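PDB 3HDQ: UDP-galactopyranose mutase from Deinococcus radiodurans, which binds FAD and probably interconverts UDP-galactopyranose and UDP-galactofuranose. Local coordinates for residues V43-L48 with A380-F384; L56-P62 with K236-D242; Q253-T258 with Q357-V362. All blocks are in the same frame, centred on the assembly; numbering follows the deposited sequence.

Contact 1 (V43-L48 with A380-F384); sequences VLAERL and ALATF
Two helices that cover one sheet of a dinucleotide-binding fold can pack at a shallow angle, and residues 43-48 and 380-384 illustrate how. Both segments are helical throughout; their axes run 37° apart in N-to-C direction, with a crossing angle of -37° and a closest approach of 9.3 Å. The CA atoms come nearest at L44 and A380, 6.0 Å apart, and the small A380 permits this proximity. V43, chi1 t, directs CG1 at A380 CB (3.6 Å) and at L381 CD2 (3.7 Å). L44, with chi1 m and chi2 t, starts sideways but brings CD2 to 3.6 Å from A380 O and 3.8 Å from F384 CB. Helix 39-50 follows the first strand of the Rossmann-type fold, and its earlier residues F39 and A40 bind FAD; the partner, helix 373-388, lies near the C-terminal end of the chain and packs against this first helix. Next, E46 accepts from its neighbour in a salt bridge, R47 NE to E46 OE1 2.8 Å, and also pairs with R100. R47 points CB toward the partner helix and sets it over the face of F384, 3.5 Å from the ring centroid and 9° off its normal, a CH-pi contact, while its m, m, p side chain turns the guanidinium back to the E46 carboxylate. F384 reaches across with chi1 t. At its edge sits L48, CD1 to F384 CE1 3.7 Å.

Contact 2 (L56-P62 with K236-D242); sequences LIVDRRP and KVMLNTD. With FAD (flavin-adenine dinucleotide), chain L.
At the apolar centre, parallel strands 56-58 and 236-239 lie side by side in the Rossmann-type sheet, axes 4.7 Å apart and at 22°. L56 pairs with K236, I57 with V237 and V58 with M238. On one face L56 CD1 lies 4.1 Å from M238 CB, and V58 CG2 3.8 Å from the same CB; on the other, I57 CG2 meets V237 CG2 at 3.9 Å. The backbone bonds are I57 N to K236 O (2.8 Å), M238 N to I57 O (2.8 Å) and D59 N to M238 O (2.9 Å). Beyond the strands, N240 adopts phi/psi 60/34, and the loops stay joined through T241 N to D59 O and N240 N to R61 O, both 2.9 Å. Residues 237-239 also pair antiparallel with a strand of the second subunit, continuing the sheet across the interface. An acidic residue at the C-terminal end of the second strand is the classic ribose ligand of this fold: FAD O2B donates to D59 OD1 (2.8 Å) and O3B to D59 OD2 (2.9 Å). D59 OD1 also accepts from R61 N at 2.8 Å, an Asx turn. The R60 guanidinium lies with its face on the adenine and forms a salt bridge, R60 NH2 to D242 OD2, 3.0 Å.

Contact 3 (Q253-T258 with Q357-V362); sequences QHMIYT and QDVTFV. With FAD (flavin-adenine dinucleotide), chain L.
Backbone hydrogen bonding sets the frame of this contact, a worked case of parallel strand pairing. Strands 254-257 and 359-361 are extended, their axes 4.7 Å apart and 19° from parallel. M255 sits beside V359, I256 beside T360 and Y257 beside F361. The bonds alternate between M255 N to D358 O (3.0 Å), T360 N to M255 O (2.9 Å), Y257 N to T360 O (2.9 Å) and V362 N to Y257 O (3.1 Å). CA-H...O contacts supplement them, among them V359 CA to M255 O at 3.3 Å.

Apolar side chains meet on both faces. On the face of M255, Y257, V359 and F361, M255 CB approaches V359 CG2 (4.2 Å), while Y257 CB lies 4.2 Å from V359 CG1. With chi1 t for Y257 and m for F361, their rings meet obliquely, planes at 65°, centroids 5.8 Å apart and Y257 CD2 to F361 CD2 3.8 Å. Toward the opposite face, I256 CG2 reaches V362 CG2 at 4.2 Å.

Where the strand gives way to loop, T258 OG1 comes within 3.6 Å of FAD O4B while bonding to V35 O, so the end of the pair borders the cofactor's adenosine ribose. Strand 30-35 flanks 252-257 on its other edge, and 359-361 closes this side of the five-stranded Rossmann-type sheet. Helices 39-50 and 373-388 cover the face of I256 and T360; helix 261-264 covers the one carrying Y257 and F361.

From the N terminus, strand 30-35 leads into helix 39-50, where contact 1 opens, and then directly into strand 55-58, where contact 2 opens. Contact 2 closes first, at 236-242, after much intervening chain; contact 3 then opens at 253-258 and closes at 357-362, so these two stand in series. Contact 1 closes last, at 380-384, and both others nest within its loop. Contacts 2 and 3 join the outer strand pairs of one parallel sheet, with strand 30-35 between them, and both border FAD. Contact 1 lies against the sheet: A45 meets I57 of contact 2, while L44 and L48 pack on I256 of contact 3.

Contact 1 (V43-L48 with A380-F384)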
loop_
_atom_site.group_PDB
_atom_site.type_symbol
_atom_site.label_atom_id
_atom_site.label_comp_id
_atom_site.label_asym_id
_atom_site.label_seq_id
_atom_site.Cartn_x
_atom_site.Cartn_y
_atom_site.Cartn_z
ATOM N N VAL A 43 16.443 6.642 -1.774
ATOM C CA VAL A 43 17.784 6.121 -2.000
ATOM C C VAL A 43 18.709 6.650 -0.913
ATOM O O VAL A 43 19.514 5.908 -0.364
ATOM C CB VAL A 43 18.336 6.508 -3.382
ATOM C CG1 VAL A 43 19.838 6.198 -3.458
ATOM C CG2 VAL A 43 17.595 5.766 -4.477
ATOM N N LEU A 44 18.586 7.935 -0.592
ATOM C CA LEU A 44 19.401 8.509 0.479
ATOM C C LEU A 44 18.990 7.978 1.866
ATOM O O LEU A 44 19.832 7.769 2.742
ATOM C CB LEU A 44 19.393 10.035 0.416
ATOM C CG LEU A 44 20.399 10.595 -0.599
ATOM C CD1 LEU A 44 19.986 11.965 -1.123
ATOM C CD2 LEU A 44 21.810 10.644 0.021
ATOM N N ALA A 45 17.703 7.718 2.052
ATOM C CA ALA A 45 17.261 7.116 3.304
ATOM C C ALA A 45 17.872 5.727 3.460
ATOM O O ALA A 45 18.333 5.358 4.539
ATOM C CB ALA A 45 15.747 7.052 3.370
ATOM N N GLU A 46 17.890 4.960 2.377
ATOM C CA GLU A 46 18.431 3.599 2.431
ATOM C C GLU A 46 19.940 3.587 2.689
ATOM O O GLU A 46 20.423 2.844 3.548
ATOM C CB GLU A 46 18.096 2.825 1.145
ATOM C CG GLU A 46 18.515 1.356 1.170
ATOM C CD GLU A 46 19.964 1.147 0.756
ATOM O OE1 GLU A 46 20.443 1.858 -0.155
ATOM O OE2 GLU A 46 20.628 0.267 1.338
ATOM N N ARG A 47 20.676 4.403 1.931
ATOM C CA ARG A 47 22.125 4.502 2.082
ATOM C C ARG A 47 22.520 4.988 3.476
ATOM O O ARG A 47 23.343 4.370 4.131
ATOM C CB ARG A 47 22.725 5.423 1.020
ATOM C CG ARG A 47 22.626 4.881 -0.407
ATOM C CD ARG A 47 23.614 3.732 -0.651
ATOM N NE ARG A 47 23.182 2.506 0.011
ATOM C CZ ARG A 47 24.004 1.555 0.439
ATOM N NH1 ARG A 47 23.517 0.472 1.035
ATOM N NH2 ARG A 47 25.311 1.695 0.280
ATOM N N LEU A 48 21.937 6.095 3.923
ATOM C CA LEU A 48 22.275 6.638 5.234
ATOM C C LEU A 48 21.927 5.618 6.338
ATOM O O LEU A 48 22.687 5.431 7.292
ATOM C CB LEU A 48 21.566 7.976 5.483
ATOM C CG LEU A 48 22.112 9.363 5.079
ATOM C CD1 LEU A 48 23.639 9.455 5.082
ATOM C CD2 LEU A 48 21.526 9.902 3.779
ATOM N N ALA A 380 21.348 10.669 -6.346
ATOM C CA ALA A 380 21.232 10.361 -4.923
ATOM C C ALA A 380 22.439 9.566 -4.398
ATOM O O ALA A 380 22.940 9.839 -3.306
ATOM C CB ALA A 380 19.913 9.621 -4.641
ATOM N N LEU A 381 22.904 8.594 -5.183
ATOM C CA LEU A 381 24.065 7.794 -4.807
ATOM C C LEU A 381 25.292 8.680 -4.716
ATOM O O LEU A 381 26.114 8.513 -3.821
ATOM C CB LEU A 381 24.323 6.668 -5.810
ATOM C CG LEU A 381 23.241 5.587 -5.875
ATOM C CD1 LEU A 381 23.567 4.577 -6.971
ATOM C CD2 LEU A 381 23.089 4.898 -4.526
ATOM N N ALA A 382 25.419 9.617 -5.650
ATOM C CA ALA A 382 26.582 10.503 -5.667
ATOM C C ALA A 382 26.529 11.503 -4.513
ATOM O O ALA A 382 27.558 11.869 -3.960
ATOM C CB ALA A 382 26.698 11.230 -7.013
ATOM N N THR A 383 25.322 11.933 -4.150
ATOM C CA THR A 383 25.150 12.809 -3.002
ATOM C C THR A 383 25.542 12.067 -1.727
ATOM O O THR A 383 26.154 12.647 -0.832
ATOM C CB THR A 383 23.704 13.342 -2.892
ATOM O OG1 THR A 383 23.423 14.188 -4.006
ATOM C CG2 THR A 383 23.509 14.143 -1.622
ATOM N N PHE A 384 25.206 10.780 -1.651
ATOM C CA PHE A 384 25.545 9.980 -0.477
ATOM C C PHE A 384 27.057 9.911 -0.278
ATOM O O PHE A 384 27.548 10.132 0.827
ATOM C CB PHE A 384 24.949 8.573 -0.560
ATOM C CG PHE A 384 25.411 7.653 0.542
ATOM C CD1 PHE A 384 25.092 7.923 1.867
ATOM C CD2 PHE A 384 26.168 6.519 0.250
ATOM C CE1 PHE A 384 25.516 7.083 2.882
ATOM C CE2 PHE A 384 26.595 5.668 1.254
ATOM C CZ PHE A 384 26.271 5.947 2.576
#

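Contact 2 (L56-P62 with K236-D242)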
loop_
_atom_site.group_PDB
_atom_site.type_symbol
_atom_site.label_atom_id
_atom_site.label_comp_id
_atom_site.label_asym_id
_atom_site.label_seq_id
_atom_site.Cartn_x
_atom_site.Cartn_y
_atom_site.Cartn_z
ATOM N N LEU A 56 14.454 10.036 9.593
ATOM C CA LEU A 56 13.028 10.262 9.516
ATOM C C LEU A 56 12.757 10.717 8.099
ATOM O O LEU A 56 13.306 11.733 7.652
ATOM C CB LEU A 56 12.560 11.331 10.509
ATOM C CG LEU A 56 11.068 11.665 10.402
ATOM C CD1 LEU A 56 10.222 10.457 10.773
ATOM C CD2 LEU A 56 10.695 12.868 11.263
ATOM N N ILE A 57 11.944 9.950 7.378
ATOM C CA ILE A 57 11.585 10.339 6.024
ATOM C C ILE A 57 10.125 10.746 5.998
ATOM O O ILE A 57 9.258 10.040 6.504
ATOM C CB ILE A 57 11.901 9.239 4.971
ATOM C CG1 ILE A 57 11.749 9.806 3.552
ATOM C CG2 ILE A 57 11.012 8.017 5.170
ATOM C CD1 ILE A 57 12.319 8.905 2.437
ATOM N N VAL A 58 9.855 11.907 5.423
ATOM C CA VAL A 58 8.512 12.443 5.460
ATOM C C VAL A 58 8.002 12.732 4.044
ATOM O O VAL A 58 8.777 13.064 3.147
ATOM C CB VAL A 58 8.472 13.692 6.361
ATOM C CG1 VAL A 58 9.103 14.892 5.660
ATOM C CG2 VAL A 58 7.054 14.001 6.784
ATOM N N ASP A 59 6.700 12.570 3.833
ATOM C CA ASP A 59 6.089 13.002 2.579
ATOM C C ASP A 59 4.694 13.519 2.873
ATOM O O ASP A 59 3.975 12.960 3.704
ATOM C CB ASP A 59 6.047 11.850 1.565
ATOM C CG ASP A 59 5.936 12.334 0.114
ATOM O OD1 ASP A 59 4.939 13.009 -0.240
ATOM O OD2 ASP A 59 6.845 12.018 -0.680
ATOM N N ARG A 60 4.302 14.588 2.197
ATOM C CA ARG A 60 2.968 15.132 2.402
ATOM C C ARG A 60 1.921 14.238 1.759
ATOM O O ARG A 60 0.742 14.320 2.103
ATOM C CB ARG A 60 2.866 16.552 1.839
ATOM C CG ARG A 60 2.541 16.609 0.357
ATOM C CD ARG A 60 3.414 17.620 -0.375
ATOM N NE ARG A 60 3.163 18.998 0.043
ATOM C CZ ARG A 60 3.823 20.056 -0.431
ATOM N NH1 ARG A 60 4.772 19.903 -1.352
ATOM N NH2 ARG A 60 3.536 21.274 0.019
ATOM N N ARG A 61 2.337 13.391 0.817
ATOM C CA ARG A 61 1.398 12.434 0.222
ATOM C C ARG A 61 1.134 11.295 1.202
ATOM O O ARG A 61 1.890 11.123 2.155
ATOM C CB ARG A 61 1.919 11.919 -1.121
ATOM C CG ARG A 61 1.798 12.953 -2.224
ATOM C CD ARG A 61 2.638 12.585 -3.425
ATOM N NE ARG A 61 2.329 13.459 -4.554
ATOM C CZ ARG A 61 3.105 13.603 -5.621
ATOM N NH1 ARG A 61 4.240 12.928 -5.710
ATOM N NH2 ARG A 61 2.747 14.431 -6.596
ATOM N N PRO A 62 0.048 10.534 0.997
ATOM C CA PRO A 62 -0.267 9.472 1.962
ATOM C C PRO A 62 0.410 8.165 1.604
ATOM O O PRO A 62 0.054 7.137 2.164
ATOM C CB PRO A 62 -1.784 9.288 1.821
ATOM C CG PRO A 62 -2.189 10.074 0.559
ATOM C CD PRO A 62 -0.947 10.614 -0.084
ATOM N N LYS A 236 12.408 5.717 9.826
ATOM C CA LYS A 236 11.053 6.014 10.274
ATOM C C LYS A 236 10.333 6.720 9.139
ATOM O O LYS A 236 10.868 7.666 8.554
ATOM C CB LYS A 236 11.068 6.909 11.520
ATOM C CG LYS A 236 11.916 6.377 12.669
ATOM C CD LYS A 236 11.550 4.944 12.990
ATOM C CE LYS A 236 12.767 4.178 13.456
ATOM N NZ LYS A 236 12.536 2.707 13.495
ATOM N N VAL A 237 9.125 6.264 8.824
ATOM C CA VAL A 237 8.406 6.790 7.671
ATOM C C VAL A 237 7.141 7.540 8.070
ATOM O O VAL A 237 6.228 6.968 8.647
ATOM C CB VAL A 237 8.028 5.672 6.713
ATOM C CG1 VAL A 237 7.422 6.257 5.443
ATOM C CG2 VAL A 237 9.244 4.811 6.403
ATOM N N MET A 238 7.092 8.821 7.737
ATOM C CA MET A 238 5.985 9.681 8.133
ATOM C C MET A 238 5.206 10.172 6.909
ATOM O O MET A 238 5.732 10.912 6.070
ATOM C CB MET A 238 6.530 10.865 8.924
ATOM C CG MET A 238 5.540 11.530 9.823
ATOM S SD MET A 238 6.357 12.689 10.936
ATOM C CE MET A 238 4.954 13.046 11.976
ATOM N N LEU A 239 3.950 9.755 6.805
ATOM C CA LEU A 239 3.140 10.088 5.643
ATOM C C LEU A 239 2.054 11.107 5.978
ATOM O O LEU A 239 1.761 11.356 7.144
ATOM C CB LEU A 239 2.554 8.811 5.011
ATOM C CG LEU A 239 3.625 7.806 4.549
ATOM C CD1 LEU A 239 3.020 6.587 3.884
ATOM C CD2 LEU A 239 4.614 8.474 3.610
ATOM N N ASN A 240 1.461 11.691 4.943
ATOM C CA ASN A 240 0.444 12.711 5.114
ATOM C C ASN A 240 0.990 13.917 5.886
ATOM O O ASN A 240 0.265 14.571 6.639
ATOM C CB ASN A 240 -0.779 12.130 5.826
ATOM C CG ASN A 240 -2.057 12.850 5.445
ATOM O OD1 ASN A 240 -2.215 13.273 4.300
ATOM N ND2 ASN A 240 -2.974 13.003 6.403
ATOM N N THR A 241 2.270 14.210 5.678
ATOM C CA THR A 241 2.979 15.184 6.506
ATOM C C THR A 241 3.892 16.149 5.734
ATOM O O THR A 241 4.935 15.762 5.228
ATOM C CB THR A 241 3.812 14.462 7.578
ATOM O OG1 THR A 241 2.963 13.595 8.346
ATOM C CG2 THR A 241 4.496 15.462 8.493
ATOM N N ASP A 242 3.494 17.413 5.647
ATOM C CA ASP A 242 4.386 18.454 5.139
ATOM C C ASP A 242 5.496 18.641 6.160
ATOM O O ASP A 242 5.206 18.786 7.345
ATOM C CB ASP A 242 3.619 19.768 4.964
ATOM C CG ASP A 242 4.374 20.784 4.106
ATOM O OD1 ASP A 242 5.480 21.214 4.498
ATOM O OD2 ASP A 242 3.847 21.156 3.036
HETATM P PA FAD L . 9.454 12.990 -6.715
HETATM O O1A FAD L . 8.922 11.755 -7.150
HETATM O O2A FAD L . 8.686 14.039 -7.248
HETATM O O5B FAD L . 9.360 12.984 -5.171
HETATM C C5B FAD L . 9.539 14.088 -4.367
HETATM C C4B FAD L . 8.621 13.932 -3.199
HETATM O O4B FAD L . 8.760 15.005 -2.339
HETATM C C3B FAD L . 7.191 13.967 -3.681
HETATM O O3B FAD L . 6.516 12.776 -3.453
HETATM C C2B FAD L . 6.565 15.072 -2.900
HETATM O O2B FAD L . 5.322 14.678 -2.459
HETATM C C1B FAD L . 7.535 15.286 -1.776
HETATM N N9A FAD L . 7.429 16.633 -1.225
HETATM C C8A FAD L . 7.525 17.808 -1.857
HETATM N N7A FAD L . 7.359 18.787 -1.005
HETATM C C5A FAD L . 7.151 18.265 0.193
HETATM C C6A FAD L . 6.915 18.803 1.439
HETATM N N6A FAD L . 7.028 20.071 1.641
HETATM N N1A FAD L . 6.732 18.000 2.507
HETATM C C2A FAD L . 6.761 16.661 2.353
HETATM N N3A FAD L . 6.992 16.134 1.133
HETATM C C4A FAD L . 7.173 16.910 0.067
HETATM N N1 FAD L . 11.197 8.574 -15.514
HETATM C C2 FAD L . 11.709 7.518 -16.157
HETATM O O2 FAD L . 12.829 7.154 -15.961
HETATM N N3 FAD L . 10.929 6.868 -17.026
HETATM C C4 FAD L . 9.653 7.269 -17.242
HETATM O O4 FAD L . 8.951 6.702 -18.009
HETATM C C4X FAD L . 9.166 8.344 -16.594
HETATM N N5 FAD L . 7.901 8.743 -16.832
HETATM C C5X FAD L . 7.412 9.817 -16.180
HETATM C C6 FAD L . 6.117 10.208 -16.418
HETATM C C7 FAD L . 5.608 11.293 -15.762
HETATM C C7M FAD L . 4.224 11.730 -16.012
HETATM C C8 FAD L . 6.377 11.974 -14.863
HETATM C C8M FAD L . 5.780 13.149 -14.185
HETATM C C9 FAD L . 7.675 11.574 -14.619
HETATM C C9A FAD L . 8.206 10.495 -15.280
HETATM N N10 FAD L . 9.484 10.077 -15.046
HETATM C C10 FAD L . 9.949 9.004 -15.718
HETATM C "C1'" FAD L . 10.411 10.845 -14.177
HETATM C "C2'" FAD L . 10.359 10.430 -12.725
HETATM O "O2'" FAD L . 9.073 10.700 -12.294
HETATM C "C3'" FAD L . 11.329 11.207 -11.841
HETATM O "O3'" FAD L . 12.643 11.007 -12.120
HETATM C "C4'" FAD L . 11.324 10.662 -10.460
HETATM O "O4'" FAD L . 10.041 10.144 -10.288
HETATM C "C5'" FAD L . 11.659 11.781 -9.520
HETATM O "O5'" FAD L . 12.120 11.394 -8.278
HETATM P P FAD L . 12.235 12.463 -7.161
HETATM O O1P FAD L . 12.483 11.821 -5.930
HETATM O O2P FAD L . 13.335 13.287 -7.492
HETATM O O3P FAD L . 10.921 13.302 -7.151
#

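Contact 3 (Q253-T258 with Q357-V362)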
loop_
_atom_site.group_PDB
_atom_site.type_symbol
_atom_site.label_atom_id
_atom_site.label_comp_id
_atom_site.label_asym_id
_atom_site.label_seq_id
_atom_site.Cartn_x
_atom_site.Cartn_y
_atom_site.Cartn_z
ATOM N N GLN A 253 19.484 16.648 12.825
ATOM C CA GLN A 253 20.804 17.238 12.630
ATOM C C GLN A 253 21.057 17.755 11.210
ATOM O O GLN A 253 21.752 18.753 11.017
ATOM C CB GLN A 253 21.895 16.233 13.009
ATOM C CG GLN A 253 21.894 15.869 14.476
ATOM C CD GLN A 253 22.017 17.099 15.357
ATOM O OE1 GLN A 253 23.088 17.711 15.435
ATOM N NE2 GLN A 253 20.919 17.475 16.021
ATOM N N HIS A 254 20.515 17.062 10.214
ATOM C CA HIS A 254 20.683 17.484 8.831
ATOM C C HIS A 254 19.417 17.218 8.022
ATOM O O HIS A 254 18.702 16.260 8.288
ATOM C CB HIS A 254 21.884 16.787 8.184
ATOM C CG HIS A 254 22.320 17.423 6.902
ATOM N ND1 HIS A 254 23.316 18.374 6.841
ATOM C CD2 HIS A 254 21.870 17.266 5.632
ATOM C CE1 HIS A 254 23.472 18.765 5.588
ATOM N NE2 HIS A 254 22.603 18.112 4.839
ATOM N N MET A 255 19.137 18.082 7.051
ATOM C CA MET A 255 17.967 17.925 6.195
ATOM C C MET A 255 18.352 17.617 4.750
ATOM O O MET A 255 19.282 18.217 4.190
ATOM C CB MET A 255 17.052 19.163 6.233
ATOM C CG MET A 255 15.866 19.033 5.285
ATOM S SD MET A 255 14.736 20.435 5.139
ATOM C CE MET A 255 13.868 20.319 6.700
ATOM N N ILE A 256 17.637 16.659 4.165
ATOM C CA ILE A 256 17.723 16.380 2.741
ATOM C C ILE A 256 16.368 16.740 2.146
ATOM O O ILE A 256 15.360 16.156 2.514
ATOM C CB ILE A 256 18.103 14.905 2.478
ATOM C CG1 ILE A 256 19.526 14.648 2.987
ATOM C CG2 ILE A 256 18.018 14.568 0.985
ATOM C CD1 ILE A 256 20.065 13.290 2.680
ATOM N N TYR A 257 16.349 17.733 1.258
ATOM C CA TYR A 257 15.103 18.241 0.687
ATOM C C TYR A 257 14.980 17.844 -0.793
ATOM O O TYR A 257 15.925 18.020 -1.568
ATOM C CB TYR A 257 15.002 19.775 0.876
ATOM C CG TYR A 257 13.731 20.402 0.327
ATOM C CD1 TYR A 257 12.549 20.383 1.053
ATOM C CD2 TYR A 257 13.717 21.014 -0.923
ATOM C CE1 TYR A 257 11.384 20.945 0.542
ATOM C CE2 TYR A 257 12.578 21.585 -1.434
ATOM C CZ TYR A 257 11.408 21.546 -0.707
ATOM O OH TYR A 257 10.259 22.123 -1.229
ATOM N N THR A 258 13.826 17.295 -1.171
ATOM C CA THR A 258 13.607 16.830 -2.546
ATOM C C THR A 258 12.339 17.443 -3.161
ATOM O O THR A 258 11.888 17.032 -4.227
ATOM C CB THR A 258 13.582 15.278 -2.654
ATOM O OG1 THR A 258 12.351 14.750 -2.137
ATOM C CG2 THR A 258 14.771 14.657 -1.901
ATOM N N GLN A 357 23.067 26.097 5.342
ATOM C CA GLN A 357 24.086 25.352 6.066
ATOM C C GLN A 357 23.807 23.848 6.116
ATOM O O GLN A 357 24.546 23.048 5.526
ATOM C CB GLN A 357 24.285 25.941 7.471
ATOM C CG GLN A 357 24.635 27.429 7.442
ATOM C CD GLN A 357 25.198 27.944 8.757
ATOM O OE1 GLN A 357 24.943 27.379 9.822
ATOM N NE2 GLN A 357 25.966 29.030 8.687
ATOM N N ASP A 358 22.735 23.470 6.799
ATOM C CA ASP A 358 22.481 22.056 7.047
ATOM C C ASP A 358 21.374 21.456 6.182
ATOM O O ASP A 358 20.596 20.632 6.653
ATOM C CB ASP A 358 22.168 21.840 8.524
ATOM C CG ASP A 358 23.412 21.848 9.378
ATOM O OD1 ASP A 358 23.640 22.868 10.063
ATOM O OD2 ASP A 358 24.167 20.847 9.337
ATOM N N VAL A 359 21.316 21.870 4.921
ATOM C CA VAL A 359 20.339 21.335 3.992
ATOM C C VAL A 359 21.016 20.950 2.689
ATOM O O VAL A 359 21.767 21.739 2.116
ATOM C CB VAL A 359 19.217 22.348 3.700
ATOM C CG1 VAL A 359 18.142 21.719 2.830
ATOM C CG2 VAL A 359 18.603 22.829 4.995
ATOM N N THR A 360 20.773 19.728 2.225
ATOM C CA THR A 360 21.184 19.382 0.868
ATOM C C THR A 360 20.006 19.049 -0.053
ATOM O O THR A 360 19.061 18.358 0.327
ATOM C CB THR A 360 22.372 18.361 0.794
ATOM O OG1 THR A 360 22.081 17.330 -0.154
ATOM C CG2 THR A 360 22.675 17.748 2.122
ATOM N N PHE A 361 20.075 19.599 -1.260
ATOM C CA PHE A 361 18.993 19.527 -2.222
ATOM C C PHE A 361 19.298 18.450 -3.260
ATOM O O PHE A 361 20.406 18.392 -3.795
ATOM C CB PHE A 361 18.795 20.903 -2.883
ATOM C CG PHE A 361 18.368 21.981 -1.921
ATOM C CD1 PHE A 361 19.249 22.466 -0.965
ATOM C CD2 PHE A 361 17.080 22.495 -1.962
ATOM C CE1 PHE A 361 18.860 23.429 -0.076
ATOM C CE2 PHE A 361 16.682 23.471 -1.069
ATOM C CZ PHE A 361 17.580 23.944 -0.126
ATOM N N VAL A 362 18.317 17.587 -3.521
ATOM C CA VAL A 362 18.504 16.447 -4.420
ATOM C C VAL A 362 17.210 16.132 -5.137
ATOM O O VAL A 362 16.142 16.218 -4.538
ATOM C CB VAL A 362 18.898 15.155 -3.660
ATOM C CG1 VAL A 362 19.391 14.097 -4.642
ATOM C CG2 VAL A 362 19.947 15.441 -2.598
HETATM P PA FAD L . 9.454 12.990 -6.715
HETATM O O1A FAD L . 8.922 11.755 -7.150
HETATM O O2A FAD L . 8.686 14.039 -7.248
HETATM O O5B FAD L . 9.360 12.984 -5.171
HETATM C C5B FAD L . 9.539 14.088 -4.367
HETATM C C4B FAD L . 8.621 13.932 -3.199
HETATM O O4B FAD L . 8.760 15.005 -2.339
HETATM C C3B FAD L . 7.191 13.967 -3.681
HETATM O O3B FAD L . 6.516 12.776 -3.453
HETATM C C2B FAD L . 6.565 15.072 -2.900
HETATM O O2B FAD L . 5.322 14.678 -2.459
HETATM C C1B FAD L . 7.535 15.286 -1.776
HETATM N N9A FAD L . 7.429 16.633 -1.225
HETATM C C8A FAD L . 7.525 17.808 -1.857
HETATM N N7A FAD L . 7.359 18.787 -1.005
HETATM C C5A FAD L . 7.151 18.265 0.193
HETATM C C6A FAD L . 6.915 18.803 1.439
HETATM N N6A FAD L . 7.028 20.071 1.641
HETATM N N1A FAD L . 6.732 18.000 2.507
HETATM C C2A FAD L . 6.761 16.661 2.353
HETATM N N3A FAD L . 6.992 16.134 1.133
HETATM C C4A FAD L . 7.173 16.910 0.067
HETATM N N1 FAD L . 11.197 8.574 -15.514
HETATM C C2 FAD L . 11.709 7.518 -16.157
HETATM O O2 FAD L . 12.829 7.154 -15.961
HETATM N N3 FAD L . 10.929 6.868 -17.026
HETATM C C4 FAD L . 9.653 7.269 -17.242
HETATM O O4 FAD L . 8.951 6.702 -18.009
HETATM C C4X FAD L . 9.166 8.344 -16.594
HETATM N N5 FAD L . 7.901 8.743 -16.832
HETATM C C5X FAD L . 7.412 9.817 -16.180
HETATM C C6 FAD L . 6.117 10.208 -16.418
HETATM C C7 FAD L . 5.608 11.293 -15.762
HETATM C C7M FAD L . 4.224 11.730 -16.012
HETATM C C8 FAD L . 6.377 11.974 -14.863
HETATM C C8M FAD L . 5.780 13.149 -14.185
HETATM C C9 FAD L . 7.675 11.574 -14.619
HETATM C C9A FAD L . 8.206 10.495 -15.280
HETATM N N10 FAD L . 9.484 10.077 -15.046
HETATM C C10 FAD L . 9.949 9.004 -15.718
HETATM C "C1'" FAD L . 10.411 10.845 -14.177
HETATM C "C2'" FAD L . 10.359 10.430 -12.725
HETATM O "O2'" FAD L . 9.073 10.700 -12.294
HETATM C "C3'" FAD L . 11.329 11.207 -11.841
HETATM O "O3'" FAD L . 12.643 11.007 -12.120
HETATM C "C4'" FAD L . 11.324 10.662 -10.460
HETATM O "O4'" FAD L . 10.041 10.144 -10.288
HETATM C "C5'" FAD L . 11.659 11.781 -9.520
HETATM O "O5'" FAD L . 12.120 11.394 -8.278
HETATM P P FAD L . 12.235 12.463 -7.161
HETATM O O1P FAD L . 12.483 11.821 -5.930
HETATM O O2P FAD L . 13.335 13.287 -7.492
HETATM O O3P FAD L . 10.921 13.302 -7.151
#